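Side-chain contacts in Nitrate/nitrite binding protein NrtA (Synechocystis sp., PDB 2G29), which binds nitrate as the periplasmic solute-binding component of the NrtABCD ABC transporter for nitrate uptake, which probably also transports nitrite: residues N132-K135 with D136-V139; Y173-A177 with G178-P182; V197-K201 with V202-E206; L216-N220 with Q221-Y225; L228-G231 with Q232-K235. All coordinates share one frame; numbering follows the deposited sequence.

Contact 1 of 5, residues N132-K135 with D136-V139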
loop_
_atom_site.group_PDB
_atom_site.type_symbol
_atom_site.label_atom_id
_atom_site.label_comp_id
_atom_site.label_asym_id
_atom_site.label_seq_id
_atom_site.Cartn_x
_atom_site.Cartn_y
_atom_site.Cartn_z
ATOM N N ASN A 132 21.254 11.615 2.947
ATOM C CA ASN A 132 22.265 11.879 3.960
ATOM C C ASN A 132 22.524 13.345 4.227
ATOM O O ASN A 132 23.058 13.708 5.296
ATOM C CB ASN A 132 23.581 11.210 3.592
ATOM C CG ASN A 132 23.495 9.727 3.639
ATOM O OD1 ASN A 132 22.759 9.179 4.450
ATOM N ND2 ASN A 132 24.256 9.055 2.779
ATOM N N ASN A 133 22.162 14.210 3.287
ATOM C CA ASN A 133 22.373 15.642 3.515
ATOM C C ASN A 133 21.519 16.174 4.662
ATOM O O ASN A 133 21.704 17.312 5.099
ATOM C CB ASN A 133 22.080 16.452 2.253
ATOM C CG ASN A 133 23.126 16.251 1.197
ATOM O OD1 ASN A 133 24.257 15.872 1.504
ATOM N ND2 ASN A 133 22.773 16.507 -0.053
ATOM N N TYR A 134 20.592 15.357 5.171
ATOM C CA TYR A 134 19.714 15.803 6.250
ATOM C C TYR A 134 20.036 15.137 7.566
ATOM O O TYR A 134 19.303 15.291 8.547
ATOM C CB TYR A 134 18.254 15.524 5.860
ATOM C CG TYR A 134 17.852 16.285 4.635
ATOM C CD1 TYR A 134 17.987 15.725 3.370
ATOM C CD2 TYR A 134 17.422 17.604 4.729
ATOM C CE1 TYR A 134 17.712 16.450 2.226
ATOM C CE2 TYR A 134 17.146 18.347 3.616
ATOM C CZ TYR A 134 17.293 17.786 2.370
ATOM O OH TYR A 134 17.078 18.558 1.275
ATOM N N LYS A 135 21.144 14.417 7.596
ATOM C CA LYS A 135 21.503 13.705 8.817
ATOM C C LYS A 135 21.637 14.577 10.066
ATOM O O LYS A 135 21.184 14.182 11.128
ATOM C CB LYS A 135 22.780 12.875 8.612
ATOM C CG LYS A 135 22.501 11.519 7.941
ATOM C CD LYS A 135 23.723 10.608 8.009
ATOM C CE LYS A 135 23.421 9.189 7.528
ATOM N NZ LYS A 135 24.592 8.285 7.745
ATOM N N ASP A 136 22.218 15.768 9.942
ATOM C CA ASP A 136 22.392 16.602 11.127
ATOM C C ASP A 136 21.081 17.034 11.779
ATOM O O ASP A 136 21.044 17.292 12.991
ATOM C CB ASP A 136 23.263 17.818 10.775
ATOM C CG ASP A 136 24.624 17.407 10.214
ATOM O OD1 ASP A 136 25.272 16.528 10.830
ATOM O OD2 ASP A 136 25.060 17.949 9.166
ATOM N N LEU A 137 20.005 17.097 10.986
ATOM C CA LEU A 137 18.691 17.521 11.472
ATOM C C LEU A 137 17.931 16.458 12.260
ATOM O O LEU A 137 16.949 16.782 12.958
ATOM C CB LEU A 137 17.816 18.000 10.298
ATOM C CG LEU A 137 18.333 19.205 9.520
ATOM C CD1 LEU A 137 17.416 19.537 8.345
ATOM C CD2 LEU A 137 18.399 20.405 10.463
ATOM N N LYS A 138 18.361 15.200 12.133
ATOM C CA LYS A 138 17.731 14.103 12.854
ATOM C C LYS A 138 16.198 14.177 12.802
ATOM O O LYS A 138 15.511 14.135 13.830
ATOM C CB LYS A 138 18.220 14.121 14.310
ATOM C CG LYS A 138 19.730 13.881 14.414
ATOM C CD LYS A 138 20.218 13.977 15.844
ATOM C CE LYS A 138 21.695 13.626 15.935
ATOM N NZ LYS A 138 22.147 13.589 17.353
ATOM N N VAL A 139 15.667 14.263 11.586
ATOM C CA VAL A 139 14.236 14.414 11.418
ATOM C C VAL A 139 13.438 13.150 11.690
ATOM O O VAL A 139 13.835 12.064 11.273
ATOM C CB VAL A 139 13.919 14.929 9.977
ATOM C CG1 VAL A 139 12.405 15.099 9.782
ATOM C CG2 VAL A 139 14.666 16.260 9.716
#
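The carbonyl oxygen of Tyr134 is held by two groups: the backbone N of Leu137, with Leu137 N to Tyr134 O at 3.1 Å, and the phenol OH of Tyr225, which approaches from another part of the fold. The Leu137 bond is noticeably bent (139° at the hydrogen), its nitrogen well above the carbonyl plane. One residue further on the pattern repeats, Lys138 N meeting Lys135 O at 3.2 Å, and Asn308 ND2 gives Lys135 O a second partner. With Lys135 N bonded to Asn132 O, these i to i+3 links wind Asn132 to Leu137 into a 3-10 segment, part of the connection from strand 126-130 to helix 146-151. Lys138 has a positive phi (45°), where the chain leaves the 3-10 turns. The next residue, Val139, gives its N to the same Tyr225 hydroxyl. On the inner face Tyr134 and Leu137 run side by side in the same direction. Each has CG anti to its carbonyl carbon (chi1 -62° in both), which brings Leu137 CD1 to the edge of the tyrosine ring, near its plane, with Tyr134 CD2 to Leu137 CD1 at 4.1 Å. Both side chains rest on Ala149 of helix 146-151, while Tyr134 OH is hydrogen-bonded to Glu206 OE2. On the outer side Lys138 CG lies 3.6 Å from Lys135 O, and its extended chain carries the ammonium group away.

Contact 2 of 5, residues Y173-A177 with G178-P182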
loop_
_atom_site.group_PDB
_atom_site.type_symbol
_atom_site.label_atom_id
_atom_site.label_comp_id
_atom_site.label_asym_id
_atom_site.label_seq_id
_atom_site.Cartn_x
_atom_site.Cartn_y
_atom_site.Cartn_z
ATOM N N TYR A 173 1.191 14.273 3.516
ATOM C CA TYR A 173 0.587 14.529 4.830
ATOM C C TYR A 173 1.652 14.950 5.843
ATOM O O TYR A 173 1.474 15.902 6.619
ATOM C CB TYR A 173 -0.157 13.257 5.315
ATOM C CG TYR A 173 -1.024 13.474 6.519
ATOM C CD1 TYR A 173 -2.394 13.695 6.375
ATOM C CD2 TYR A 173 -0.461 13.587 7.806
ATOM C CE1 TYR A 173 -3.192 14.025 7.475
ATOM C CE2 TYR A 173 -1.256 13.954 8.900
ATOM C CZ TYR A 173 -2.606 14.168 8.734
ATOM O OH TYR A 173 -3.448 14.602 9.764
ATOM N N TRP A 174 2.771 14.235 5.823
ATOM C CA TRP A 174 3.877 14.492 6.741
ATOM C C TRP A 174 4.476 15.871 6.482
ATOM O O TRP A 174 4.706 16.651 7.431
ATOM C CB TRP A 174 4.908 13.368 6.560
ATOM C CG TRP A 174 6.281 13.535 7.220
ATOM C CD1 TRP A 174 6.581 13.491 8.553
ATOM C CD2 TRP A 174 7.510 13.641 6.531
ATOM N NE1 TRP A 174 7.935 13.552 8.730
ATOM C CE2 TRP A 174 8.539 13.658 7.506
ATOM C CE3 TRP A 174 7.863 13.737 5.183
ATOM C CZ2 TRP A 174 9.896 13.756 7.159
ATOM C CZ3 TRP A 174 9.191 13.833 4.840
ATOM C CH2 TRP A 174 10.202 13.848 5.828
ATOM N N LEU A 175 4.705 16.206 5.210
ATOM C CA LEU A 175 5.318 17.497 4.882
ATOM C C LEU A 175 4.353 18.624 5.180
ATOM O O LEU A 175 4.758 19.660 5.711
ATOM C CB LEU A 175 5.792 17.549 3.418
ATOM C CG LEU A 175 7.038 16.678 3.169
ATOM C CD1 LEU A 175 7.257 16.428 1.680
ATOM C CD2 LEU A 175 8.277 17.366 3.769
ATOM N N ALA A 176 3.075 18.420 4.901
ATOM C CA ALA A 176 2.095 19.446 5.180
ATOM C C ALA A 176 1.936 19.680 6.675
ATOM O O ALA A 176 1.764 20.828 7.084
ATOM C CB ALA A 176 0.739 19.081 4.545
ATOM N N ALA A 177 1.969 18.629 7.494
ATOM C CA ALA A 177 1.847 18.814 8.952
ATOM C C ALA A 177 3.036 19.655 9.406
ATOM O O ALA A 177 2.940 20.403 10.393
ATOM C CB ALA A 177 1.864 17.454 9.666
ATOM N N GLY A 178 4.156 19.528 8.689
ATOM C CA GLY A 178 5.349 20.315 8.995
ATOM C C GLY A 178 5.382 21.714 8.366
ATOM O O GLY A 178 6.429 22.385 8.369
ATOM N N GLY A 179 4.252 22.147 7.806
ATOM C CA GLY A 179 4.171 23.463 7.185
ATOM C C GLY A 179 4.685 23.634 5.776
ATOM O O GLY A 179 4.885 24.767 5.339
ATOM N N MET A 180 4.913 22.543 5.040
ATOM C CA MET A 180 5.429 22.659 3.673
ATOM C C MET A 180 4.360 22.308 2.663
ATOM O O MET A 180 3.612 21.348 2.828
ATOM C CB MET A 180 6.664 21.773 3.507
ATOM C CG MET A 180 7.873 22.352 4.233
ATOM S SD MET A 180 9.130 21.096 4.502
ATOM C CE MET A 180 8.489 20.402 5.954
ATOM N N GLU A 181 4.283 23.116 1.613
ATOM C CA GLU A 181 3.257 22.942 0.618
ATOM C C GLU A 181 3.721 22.469 -0.736
ATOM O O GLU A 181 4.659 23.019 -1.299
ATOM C CB GLU A 181 2.502 24.260 0.449
ATOM C CG GLU A 181 1.518 24.264 -0.715
ATOM C CD GLU A 181 0.624 25.478 -0.698
ATOM O OE1 GLU A 181 0.823 26.356 0.175
ATOM O OE2 GLU A 181 -0.279 25.556 -1.554
ATOM N N PRO A 182 3.077 21.413 -1.276
ATOM C CA PRO A 182 3.478 20.923 -2.600
ATOM C C PRO A 182 3.269 22.031 -3.618
ATOM O O PRO A 182 2.269 22.744 -3.564
ATOM C CB PRO A 182 2.548 19.735 -2.835
ATOM C CG PRO A 182 1.370 20.044 -1.974
ATOM C CD PRO A 182 1.974 20.605 -0.725
#
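Leu175 and Met180 meet branch to methyl: Leu175 CD2 touches Met180 CE at 3.7 Å and lies 3.9 Å from Met180 SD, the two side chains crossing at a slant. The methionine runs out nearly straight to its sulfur and then bends at chi3 (-84°), which folds the terminal methyl back over the last helical turn, with Met180 CE 3.8 Å from Leu175 O. Leu175 has CG beside its backbone N, a setting that presents one methyl to the thioether. Leu146 of helix 146-151 packs on both residues, and Phe186 adds to the cover over Leu175. Ala176, too short to reach any side chain here, faces Arg344 of helix 332-344; its CA-H points at the backbone oxygen of Met180, with Ala176 CA to Met180 O at 3.4 Å. Trp174 looks away from the turn and fixes its indole through NE1 to Gly140 O. Below these side chains the backbone closes the helix: Gly179 N bonds to Ala176 O at 2.9 Å, and Met180 N to Leu175 O at 3.0 Å in a fairly straight bond (161°). Gly179 takes a positive phi (82°) at which a CB would be jammed against the preceding carbonyl oxygen, so the position calls for glycine. The paired bonds and this C-prime glycine define a Schellman motif, with Leu175 and Met180 as its apolar contact, ending helix 166-177.

Contact 3 of 5, residues V197-K201 with V202-E206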
loop_
_atom_site.group_PDB
_atom_site.type_symbol
_atom_site.label_atom_id
_atom_site.label_comp_id
_atom_site.label_asym_id
_atom_site.label_seq_id
_atom_site.Cartn_x
_atom_site.Cartn_y
_atom_site.Cartn_z
ATOM N N VAL A 197 15.871 3.299 -4.124
ATOM C CA VAL A 197 17.224 3.302 -3.585
ATOM C C VAL A 197 18.241 3.800 -4.637
ATOM O O VAL A 197 19.087 4.661 -4.333
ATOM C CB VAL A 197 17.573 1.876 -3.036
ATOM C CG1 VAL A 197 19.065 1.795 -2.627
ATOM C CG2 VAL A 197 16.734 1.592 -1.813
ATOM N N ALA A 198 18.134 3.329 -5.883
ATOM C CA ALA A 198 19.082 3.770 -6.920
ATOM C C ALA A 198 18.970 5.267 -7.162
ATOM O O ALA A 198 19.976 5.954 -7.424
ATOM C CB ALA A 198 18.820 3.025 -8.220
ATOM N N ASN A 199 17.754 5.787 -7.080
ATOM C CA ASN A 199 17.547 7.210 -7.292
ATOM C C ASN A 199 18.095 8.073 -6.167
ATOM O O ASN A 199 18.716 9.108 -6.441
ATOM C CB ASN A 199 16.060 7.505 -7.516
ATOM C CG ASN A 199 15.674 7.365 -8.965
ATOM O OD1 ASN A 199 15.641 8.354 -9.699
ATOM N ND2 ASN A 199 15.422 6.140 -9.404
ATOM N N VAL A 200 17.917 7.663 -4.909
ATOM C CA VAL A 200 18.434 8.509 -3.838
ATOM C C VAL A 200 19.967 8.514 -3.902
ATOM O O VAL A 200 20.618 9.509 -3.574
ATOM C CB VAL A 200 17.873 8.114 -2.414
ATOM C CG1 VAL A 200 18.525 6.861 -1.884
ATOM C CG2 VAL A 200 18.046 9.315 -1.449
ATOM N N LYS A 201 20.534 7.424 -4.396
ATOM C CA LYS A 201 21.985 7.337 -4.555
ATOM C C LYS A 201 22.512 8.387 -5.513
ATOM O O LYS A 201 23.688 8.765 -5.427
ATOM C CB LYS A 201 22.390 5.941 -5.032
ATOM C CG LYS A 201 21.965 4.818 -4.098
ATOM C CD LYS A 201 22.347 3.458 -4.661
ATOM C CE LYS A 201 23.762 3.468 -5.216
ATOM N NZ LYS A 201 23.798 3.923 -6.634
ATOM N N VAL A 202 21.715 8.786 -6.499
ATOM C CA VAL A 202 22.179 9.806 -7.456
ATOM C C VAL A 202 21.525 11.163 -7.193
ATOM O O VAL A 202 21.451 12.015 -8.081
ATOM C CB VAL A 202 21.926 9.388 -8.934
ATOM C CG1 VAL A 202 22.871 8.259 -9.300
ATOM C CG2 VAL A 202 20.480 8.972 -9.149
ATOM N N ASN A 203 21.045 11.346 -5.963
ATOM C CA ASN A 203 20.420 12.593 -5.539
ATOM C C ASN A 203 19.267 13.078 -6.422
ATOM O O ASN A 203 19.140 14.281 -6.704
ATOM C CB ASN A 203 21.484 13.709 -5.432
ATOM C CG ASN A 203 21.062 14.803 -4.478
ATOM O OD1 ASN A 203 20.473 14.516 -3.430
ATOM N ND2 ASN A 203 21.365 16.062 -4.813
ATOM N N ALA A 204 18.406 12.161 -6.849
ATOM C CA ALA A 204 17.276 12.538 -7.671
ATOM C C ALA A 204 16.170 13.192 -6.837
ATOM O O ALA A 204 15.247 13.784 -7.391
ATOM C CB ALA A 204 16.716 11.304 -8.396
ATOM N N MET A 205 16.234 13.037 -5.513
ATOM C CA MET A 205 15.231 13.620 -4.633
ATOM C C MET A 205 15.814 13.770 -3.222
ATOM O O MET A 205 16.767 13.096 -2.872
ATOM C CB MET A 205 13.960 12.745 -4.551
ATOM C CG MET A 205 14.153 11.357 -3.928
ATOM S SD MET A 205 15.060 10.164 -4.951
ATOM C CE MET A 205 14.420 8.577 -4.241
ATOM N N GLU A 206 15.210 14.642 -2.423
ATOM C CA GLU A 206 15.645 14.923 -1.050
ATOM C C GLU A 206 15.074 13.952 -0.046
ATOM O O GLU A 206 15.688 13.663 0.989
ATOM C CB GLU A 206 15.167 16.322 -0.600
ATOM C CG GLU A 206 15.558 17.457 -1.531
ATOM C CD GLU A 206 17.040 17.482 -1.841
ATOM O OE1 GLU A 206 17.380 17.473 -3.047
ATOM O OE2 GLU A 206 17.846 17.472 -0.894
HETATM O O HOH W 1 21.054 11.645 -1.702
#
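Met205 doubles back beneath the last turn of the helix, its SD and CE lying against Asn199 CB, each at 3.8 Å. Its CG sits between the backbone N and the carbonyl carbon (chi1 64°), and a further bend at chi2 (-72°) swings the thioether from the departing chain toward the helix. The methyl also meets Val200 alongside its backbone, Met205 CE standing 3.9 Å from Val200 CB. Asn199 shows Met205 its methylene, while its amide turns elsewhere: OD1 lies over the methyl of Ala204, with Asn199 OD1 to Ala204 CB at 3.4 Å, and ND2 reaches back to Gln195 O. Val202 leans over the same residue from the outer side, its CG2 near the carbonyl, with Val202 CG2 to Asn199 O at 3.2 Å. That oxygen is held from opposite faces of its carbonyl plane by Val202 N and by Ala204 N, the latter in a nearly straight bond (169°). Asn203 N to Val200 O completes a Schellman motif in which Asn203, at positive phi, is the C-prime residue. Around this helix end, Val197 packs on Gln217, Thr218 and Gln221 of helix 214-221, and Val200 on Val223. Glu206 then leads into strand 207-211, which lies between strands 157-160 and 126-130; the Glu206 backbone is hydrogen-bonded to Lys157, starting the first, and to Gly131, just past the second.

Contact 4 of 5, residues L216-N220 with Q221-Y225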
loop_
_atom_site.group_PDB
_atom_site.type_symbol
_atom_site.label_atom_id
_atom_site.label_comp_id
_atom_site.label_asym_id
_atom_site.label_seq_id
_atom_site.Cartn_x
_atom_site.Cartn_y
_atom_site.Cartn_z
ATOM N N LEU A 216 14.497 -0.213 4.761
ATOM C CA LEU A 216 15.610 -0.849 5.457
ATOM C C LEU A 216 16.814 -0.974 4.535
ATOM O O LEU A 216 17.955 -0.816 4.990
ATOM C CB LEU A 216 15.201 -2.223 6.003
ATOM C CG LEU A 216 16.341 -3.008 6.723
ATOM C CD1 LEU A 216 17.017 -2.181 7.812
ATOM C CD2 LEU A 216 15.758 -4.254 7.362
ATOM N N GLN A 217 16.601 -1.240 3.238
ATOM C CA GLN A 217 17.735 -1.362 2.359
ATOM C C GLN A 217 18.463 -0.020 2.296
ATOM O O GLN A 217 19.680 0.037 2.211
ATOM C CB GLN A 217 17.292 -1.789 0.966
ATOM C CG GLN A 217 18.496 -1.839 0.018
ATOM C CD GLN A 217 18.172 -2.444 -1.323
ATOM O OE1 GLN A 217 17.949 -1.728 -2.302
ATOM N NE2 GLN A 217 18.123 -3.775 -1.373
ATOM N N THR A 218 17.703 1.070 2.335
ATOM C CA THR A 218 18.307 2.407 2.298
ATOM C C THR A 218 19.268 2.580 3.481
ATOM O O THR A 218 20.400 3.089 3.310
ATOM C CB THR A 218 17.207 3.479 2.399
ATOM O OG1 THR A 218 16.361 3.422 1.237
ATOM C CG2 THR A 218 17.814 4.857 2.476
ATOM N N VAL A 219 18.790 2.170 4.666
ATOM C CA VAL A 219 19.582 2.258 5.894
ATOM C C VAL A 219 20.801 1.339 5.817
ATOM O O VAL A 219 21.949 1.758 6.067
ATOM C CB VAL A 219 18.707 1.882 7.108
ATOM C CG1 VAL A 219 19.580 1.681 8.367
ATOM C CG2 VAL A 219 17.674 2.984 7.382
ATOM N N ASN A 220 20.577 0.092 5.428
ATOM C CA ASN A 220 21.687 -0.835 5.382
ATOM C C ASN A 220 22.747 -0.485 4.357
ATOM O O ASN A 220 23.924 -0.780 4.586
ATOM C CB ASN A 220 21.188 -2.284 5.172
ATOM C CG ASN A 220 20.492 -2.864 6.407
ATOM O OD1 ASN A 220 20.662 -2.369 7.495
ATOM N ND2 ASN A 220 19.707 -3.928 6.221
ATOM N N GLN A 221 22.348 0.130 3.248
ATOM C CA GLN A 221 23.332 0.533 2.256
ATOM C C GLN A 221 23.989 1.866 2.621
ATOM O O GLN A 221 24.957 2.277 1.985
ATOM C CB GLN A 221 22.690 0.592 0.851
ATOM C CG GLN A 221 22.359 -0.795 0.334
ATOM C CD GLN A 221 21.990 -0.863 -1.135
ATOM O OE1 GLN A 221 21.494 -1.891 -1.607
ATOM N NE2 GLN A 221 22.232 0.205 -1.864
ATOM N N GLY A 222 23.450 2.534 3.645
ATOM C CA GLY A 222 24.000 3.806 4.084
ATOM C C GLY A 222 23.784 4.952 3.129
ATOM O O GLY A 222 24.568 5.902 3.124
ATOM N N VAL A 223 22.727 4.883 2.328
ATOM C CA VAL A 223 22.492 5.935 1.342
ATOM C C VAL A 223 21.390 6.890 1.737
ATOM O O VAL A 223 20.970 7.732 0.939
ATOM C CB VAL A 223 22.197 5.349 -0.069
ATOM C CG1 VAL A 223 23.425 4.550 -0.525
ATOM C CG2 VAL A 223 20.965 4.452 -0.036
ATOM N N GLY A 224 20.958 6.780 2.986
ATOM C CA GLY A 224 19.931 7.668 3.512
ATOM C C GLY A 224 19.554 7.183 4.893
ATOM O O GLY A 224 20.116 6.200 5.369
ATOM N N TYR A 225 18.667 7.904 5.575
ATOM C CA TYR A 225 18.170 7.446 6.874
ATOM C C TYR A 225 16.644 7.550 6.888
ATOM O O TYR A 225 16.044 8.159 6.011
ATOM C CB TYR A 225 18.793 8.226 8.045
ATOM C CG TYR A 225 18.316 9.647 8.251
ATOM C CD1 TYR A 225 17.355 9.937 9.220
ATOM C CD2 TYR A 225 18.884 10.709 7.534
ATOM C CE1 TYR A 225 16.979 11.246 9.484
ATOM C CE2 TYR A 225 18.520 12.022 7.787
ATOM C CZ TYR A 225 17.574 12.293 8.763
ATOM O OH TYR A 225 17.218 13.587 9.069
#
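Gln221 lies back along Gln217, the two side chains next to each other and pointing the same way, with their amide planes only 19° apart. Gln221 OE1 lies over the face of the Gln217 amide, 3.4 Å from Gln217 CD and equally far from Gln217 CG. No hydrogen bond joins the two amides; instead Gln217 NE2 goes to Asp295 OD2, while Asn220 ND2 takes OD1 of the same carboxylate. Cutting Gln217 back to an alanine is likely to leave Asp295 OD2 without this donor and Gln221 OE1 without the amide face it lies over. At the root of the pair Gln221 CB and CG fold over the backbone oxygen, with Gln221 CB to Gln217 O at 3.3 Å. Thr218 works with its methyl. Its OG1 turns back to Trp214 O, beside its own backbone N (chi1 -65°), which directs CG2 onto Gly224, with Thr218 CG2 3.7 Å from Gly224 CA. A CB on Gly224 would come tightly against this methyl, so the bare backbone suits the close pass. Val223 adds its CG2 at 4.1 Å from Thr218 CG2. The backbone of Thr218 receives Val223 N at 3.1 Å from Thr218 O, nearly along the C=O axis, and Gly222 N bonds to Val219 O. With Gly222 at positive phi (70°), these two bonds make a Schellman motif, the turn that ends helix 214-221 and sends the chain into edge strand 225-229.

Contact 5 of 5, residues L228-G231 with Q232-K235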
loop_
_atom_site.group_PDB
_atom_site.type_symbol
_atom_site.label_atom_id
_atom_site.label_comp_id
_atom_site.label_asym_id
_atom_site.label_seq_id
_atom_site.Cartn_x
_atom_site.Cartn_y
_atom_site.Cartn_z
ATOM N N LEU A 228 10.590 8.010 9.641
ATOM C CA LEU A 228 9.521 7.304 10.333
ATOM C C LEU A 228 9.053 6.136 9.489
ATOM O O LEU A 228 9.351 6.069 8.281
ATOM C CB LEU A 228 8.314 8.243 10.549
ATOM C CG LEU A 228 7.723 8.787 9.232
ATOM C CD1 LEU A 228 6.559 7.916 8.775
ATOM C CD2 LEU A 228 7.238 10.230 9.454
ATOM N N THR A 229 8.363 5.209 10.158
ATOM C CA THR A 229 7.683 4.093 9.513
ATOM C C THR A 229 6.216 4.555 9.586
ATOM O O THR A 229 5.771 5.172 10.561
ATOM C CB THR A 229 7.992 2.751 10.201
ATOM O OG1 THR A 229 7.369 1.702 9.453
ATOM C CG2 THR A 229 7.497 2.740 11.658
ATOM N N THR A 230 5.443 4.252 8.552
ATOM C CA THR A 230 4.132 4.860 8.449
ATOM C C THR A 230 3.067 4.564 9.456
ATOM O O THR A 230 2.133 5.332 9.579
ATOM C CB THR A 230 3.634 4.774 6.976
ATOM O OG1 THR A 230 3.656 3.412 6.548
ATOM C CG2 THR A 230 4.551 5.567 6.061
ATOM N N GLY A 231 3.214 3.475 10.201
ATOM C CA GLY A 231 2.284 3.197 11.287
ATOM C C GLY A 231 2.453 4.263 12.394
ATOM O O GLY A 231 1.658 4.297 13.335
ATOM N N GLN A 232 3.490 5.111 12.288
ATOM C CA GLN A 232 3.701 6.217 13.221
ATOM C C GLN A 232 2.905 7.434 12.747
ATOM O O GLN A 232 2.667 8.361 13.529
ATOM C CB GLN A 232 5.175 6.629 13.299
ATOM C CG GLN A 232 6.112 5.646 13.945
ATOM C CD GLN A 232 7.509 6.221 13.932
ATOM O OE1 GLN A 232 7.857 7.095 14.757
ATOM N NE2 GLN A 232 8.308 5.781 12.996
ATOM N N LEU A 233 2.507 7.453 11.466
ATOM C CA LEU A 233 1.734 8.572 10.921
ATOM C C LEU A 233 0.235 8.313 11.118
ATOM O O LEU A 233 -0.525 9.231 11.430
ATOM C CB LEU A 233 2.017 8.703 9.429
ATOM C CG LEU A 233 3.360 9.194 8.970
ATOM C CD1 LEU A 233 3.342 9.220 7.440
ATOM C CD2 LEU A 233 3.644 10.583 9.522
ATOM N N TRP A 234 -0.185 7.070 10.898
ATOM C CA TRP A 234 -1.568 6.632 11.060
ATOM C C TRP A 234 -1.515 5.193 11.546
ATOM O O TRP A 234 -1.127 4.299 10.812
ATOM C CB TRP A 234 -2.327 6.778 9.715
ATOM C CG TRP A 234 -3.748 6.322 9.744
ATOM C CD1 TRP A 234 -4.493 5.960 10.837
ATOM C CD2 TRP A 234 -4.622 6.226 8.615
ATOM N NE1 TRP A 234 -5.778 5.643 10.454
ATOM C CE2 TRP A 234 -5.883 5.806 9.093
ATOM C CE3 TRP A 234 -4.461 6.463 7.245
ATOM C CZ2 TRP A 234 -6.990 5.611 8.236
ATOM C CZ3 TRP A 234 -5.547 6.276 6.398
ATOM C CH2 TRP A 234 -6.795 5.858 6.889
ATOM N N LYS A 235 -1.871 4.967 12.813
ATOM C CA LYS A 235 -1.806 3.616 13.355
ATOM C C LYS A 235 -2.662 2.626 12.579
ATOM O O LYS A 235 -3.817 2.910 12.299
ATOM C CB LYS A 235 -2.231 3.604 14.827
ATOM C CG LYS A 235 -1.192 4.146 15.783
ATOM C CD LYS A 235 -1.732 4.161 17.218
ATOM C CE LYS A 235 -0.685 4.760 18.173
ATOM N NZ LYS A 235 -1.085 4.670 19.616
#
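The backbone leaves strand 225-229 in a short 3-10 turn: Gln232 N bonds to Thr229 O at 2.9 Å, and Thr230 O accepts both Leu233 N at 2.9 Å and Trp234 N at 3.2 Å. Above it Leu228 and Leu233 cross at about a right angle, packed closely, with Leu228 CD1 to Leu233 CG at 3.5 Å. Leu228 CG stands between its backbone N and carbonyl carbon (chi1 60°), an arrangement that sets both methyls against the other leucine. Ile128 lies against the pair. Here edge strand 225-229 ends and the chain heads for strand 240-245 of the other sheet, consistent with a crossover between domains of the C-clamp. Thr230 OG1 bonds to Gln126 N and Thr229 OG1 to Gln126 O, so both hydroxyls brace a nitrate-binding residue from the second shell. Gln232 crosses Thr229 on the far side, its CG 3.9 Å from Thr229 CG2 and its amide reaching back along the strand. With an alanine here, the Thr229 methyl is likely to face a gap and Phe306 to lose a packing partner. Gly231 O, buried without a hydrogen-bond partner in the model, is approached by the CA-H of Lys235, Lys235 CA to Gly231 O being 3.5 Å.

Overall arrangement
Contacts 1 to 4 lie around the sheet containing strands 126-130 and 225-229; contact 5 begins at the end of strand 225-229, where the chain leaves it. Contacts 1, 3 and 4 cluster, with centres about 11 Å (3 and 4) and 13 Å (1 and 4) apart. Tyr225 of contact 4 and Glu206 of contact 3 both hold Tyr134 of contact 1. Trp174 joins contact 2 to contact 1 through Val139 and to contact 5 through Leu228. Contact 5 lies nearest the nitrate site, the Thr230 side chain being about 3 Å from that of Gln126 and about 6 Å from that of His167; in contacts 2, 3 and 4 the nearest side chains are about 10 Å or more from those of nitrate-binding residues.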